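Local coordinates for regulator of G-protein signalling 3 isoform 1 (Homo sapiens, PDB 2F5Y) that probably takes part in regulating G-protein signalling, its PDZ domain being of a fold that commonly recognises the C-terminal tails of partner proteins, at residues I7-G12 against I75-W80. Numbering follows the deposited sequence.
Sequences ITIPRG and IILLVW
I75 O is gripped by the N-H of I9, at 2.8 Å from I9 N in a nearly straight bond (172°), and the CA-H of T8 adds a weaker contact to the same oxygen. This bond belongs to the antiparallel ladder that joins the first and last strands of the PDZ fold, 3-10 and 74-81, and so brings the two ends of the domain together. I9 and I75 form one hydrogen-bonded pair and I7 and L77 the next. Within the latter, I7 N donates to L77 O at 2.8 Å, and L77 N returns a bond to I7 O. I7 O also receives the CA-H of I76, with I76 CA 3.4 Å away. The return bond from I75 N to I9 O is less straight (156°), and its donor also lies well out of the plane of the I9 carbonyl.

I7, I9, I75 and L77 point to the buried face, where A40 of helix 36-40 packs on both I7 and I9, and L51 of strand 47-51 packs on I75 and L77. I9 and I75 lie side by side, both reaching F16. The chi1 of I75 (56°) sets CG1 between its backbone N and carbonyl carbon, 3.8 Å from I9 CB. On the other, partly exposed face, T8 and I76 make the non-hydrogen-bonded pair, with T8 OG1 beside both branches of I76, 3.8 Å from I76 CG2. I76 N does not pair with strand 3-10 but is hydrogen-bonded to N52 OD1. On the buried side, the methyl tips I9 CD1 and I75 CD1 meet at 3.7 Å, with L77 CD1 4.2 Å from I9 CD1.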
loop_
_atom_site.group_PDB
_atom_site.type_symbol
_atom_site.label_atom_id
_atom_site.label_comp_id
_atom_site.label_asym_id
_atom_site.label_seq_id
_atom_site.Cartn_x
_atom_site.Cartn_y
_atom_site.Cartn_z
ATOM N N ILE A 7 8.256 0.344 0.503
ATOM C CA ILE A 7 7.911 -1.064 0.317
ATOM C C ILE A 7 7.617 -1.297 -1.168
ATOM O O ILE A 7 6.733 -0.637 -1.733
ATOM C CB ILE A 7 6.640 -1.430 1.122
ATOM C CG1 ILE A 7 6.792 -1.063 2.605
ATOM C CG2 ILE A 7 6.287 -2.928 0.961
ATOM C CD1 ILE A 7 7.877 -1.819 3.339
ATOM N N THR A 8 8.346 -2.235 -1.784
ATOM C CA THR A 8 8.229 -2.525 -3.229
ATOM C C THR A 8 7.521 -3.870 -3.413
ATOM O O THR A 8 8.033 -4.909 -3.020
ATOM C CB THR A 8 9.625 -2.574 -3.946
ATOM O OG1 THR A 8 10.281 -1.300 -3.843
ATOM C CG2 THR A 8 9.476 -2.917 -5.419
ATOM N N ILE A 9 6.339 -3.843 -4.013
ATOM C CA ILE A 9 5.520 -5.033 -4.120
ATOM C C ILE A 9 5.271 -5.329 -5.571
ATOM O O ILE A 9 4.517 -4.609 -6.213
ATOM C CB ILE A 9 4.161 -4.855 -3.463
ATOM C CG1 ILE A 9 4.314 -4.240 -2.072
ATOM C CG2 ILE A 9 3.428 -6.213 -3.426
ATOM C CD1 ILE A 9 3.018 -3.662 -1.522
ATOM N N PRO A 10 5.908 -6.382 -6.100
ATOM C CA PRO A 10 5.551 -6.857 -7.441
ATOM C C PRO A 10 4.157 -7.478 -7.442
ATOM O O PRO A 10 3.714 -8.017 -6.431
ATOM C CB PRO A 10 6.631 -7.898 -7.770
ATOM C CG PRO A 10 7.704 -7.716 -6.717
ATOM C CD PRO A 10 7.000 -7.163 -5.504
ATOM N N ARG A 11 3.471 -7.355 -8.567
ATOM C CA ARG A 11 2.150 -7.913 -8.747
ATOM C C ARG A 11 2.225 -9.443 -8.709
ATOM O O ARG A 11 3.084 -10.049 -9.354
ATOM C CB ARG A 11 1.585 -7.414 -10.083
ATOM C CG ARG A 11 0.272 -8.001 -10.495
ATOM C CD ARG A 11 -0.230 -7.338 -11.754
ATOM N NE ARG A 11 -0.831 -6.034 -11.490
ATOM C CZ ARG A 11 -2.063 -5.858 -11.024
ATOM N NH1 ARG A 11 -2.529 -4.628 -10.821
ATOM N NH2 ARG A 11 -2.833 -6.900 -10.746
ATOM N N GLY A 12 1.323 -10.056 -7.952
ATOM C CA GLY A 12 1.223 -11.498 -7.866
ATOM C C GLY A 12 0.096 -12.058 -8.714
ATOM O O GLY A 12 -0.394 -11.402 -9.632
ATOM N N ILE A 75 4.088 -1.998 -7.426
ATOM C CA ILE A 75 3.884 -0.732 -6.765
ATOM C C ILE A 75 5.046 -0.518 -5.806
ATOM O O ILE A 75 5.601 -1.465 -5.255
ATOM C CB ILE A 75 2.535 -0.659 -5.994
ATOM C CG1 ILE A 75 2.400 -1.802 -4.980
ATOM C CG2 ILE A 75 1.359 -0.657 -6.969
ATOM C CD1 ILE A 75 1.182 -1.652 -4.028
ATOM N N ILE A 76 5.431 0.741 -5.645
ATOM C CA ILE A 76 6.373 1.138 -4.614
ATOM C C ILE A 76 5.597 2.094 -3.738
ATOM O O ILE A 76 5.178 3.154 -4.203
ATOM C CB ILE A 76 7.597 1.852 -5.184
ATOM C CG1 ILE A 76 8.231 1.014 -6.288
ATOM C CG2 ILE A 76 8.605 2.131 -4.064
ATOM C CD1 ILE A 76 9.146 1.820 -7.207
ATOM N N LEU A 77 5.360 1.696 -2.493
ATOM C CA LEU A 77 4.629 2.529 -1.550
ATOM C C LEU A 77 5.600 3.079 -0.546
ATOM O O LEU A 77 6.436 2.346 -0.038
ATOM C CB LEU A 77 3.607 1.716 -0.776
ATOM C CG LEU A 77 2.497 1.004 -1.521
ATOM C CD1 LEU A 77 1.661 0.219 -0.474
ATOM C CD2 LEU A 77 1.643 2.013 -2.304
ATOM N N LEU A 78 5.494 4.370 -0.264
ATOM C CA LEU A 78 6.157 4.925 0.884
ATOM C C LEU A 78 5.123 4.993 2.010
ATOM O O LEU A 78 4.079 5.620 1.868
ATOM C CB LEU A 78 6.723 6.300 0.578
ATOM C CG LEU A 78 7.568 6.823 1.732
ATOM C CD1 LEU A 78 8.929 6.146 1.714
ATOM C CD2 LEU A 78 7.680 8.314 1.637
ATOM N N VAL A 79 5.420 4.337 3.124
ATOM C CA VAL A 79 4.523 4.325 4.262
ATOM C C VAL A 79 5.150 4.915 5.510
ATOM O O VAL A 79 6.364 4.978 5.657
ATOM C CB VAL A 79 4.015 2.911 4.583
ATOM C CG1 VAL A 79 3.308 2.341 3.356
ATOM C CG2 VAL A 79 5.146 2.018 5.038
ATOM N N TRP A 80 4.264 5.334 6.400
ATOM C CA TRP A 80 4.591 5.870 7.699
ATOM C C TRP A 80 4.061 4.861 8.705
ATOM O O TRP A 80 2.870 4.521 8.664
ATOM C CB TRP A 80 3.865 7.212 7.834
ATOM C CG TRP A 80 4.394 8.159 8.841
ATOM C CD1 TRP A 80 5.699 8.525 9.036
ATOM C CD2 TRP A 80 3.618 8.914 9.781
ATOM N NE1 TRP A 80 5.780 9.447 10.056
ATOM C CE2 TRP A 80 4.518 9.708 10.526
ATOM C CE3 TRP A 80 2.246 8.988 10.070
ATOM C CZ2 TRP A 80 4.089 10.577 11.540
ATOM C CZ3 TRP A 80 1.816 9.848 11.072
ATOM C CH2 TRP A 80 2.737 10.627 11.802
#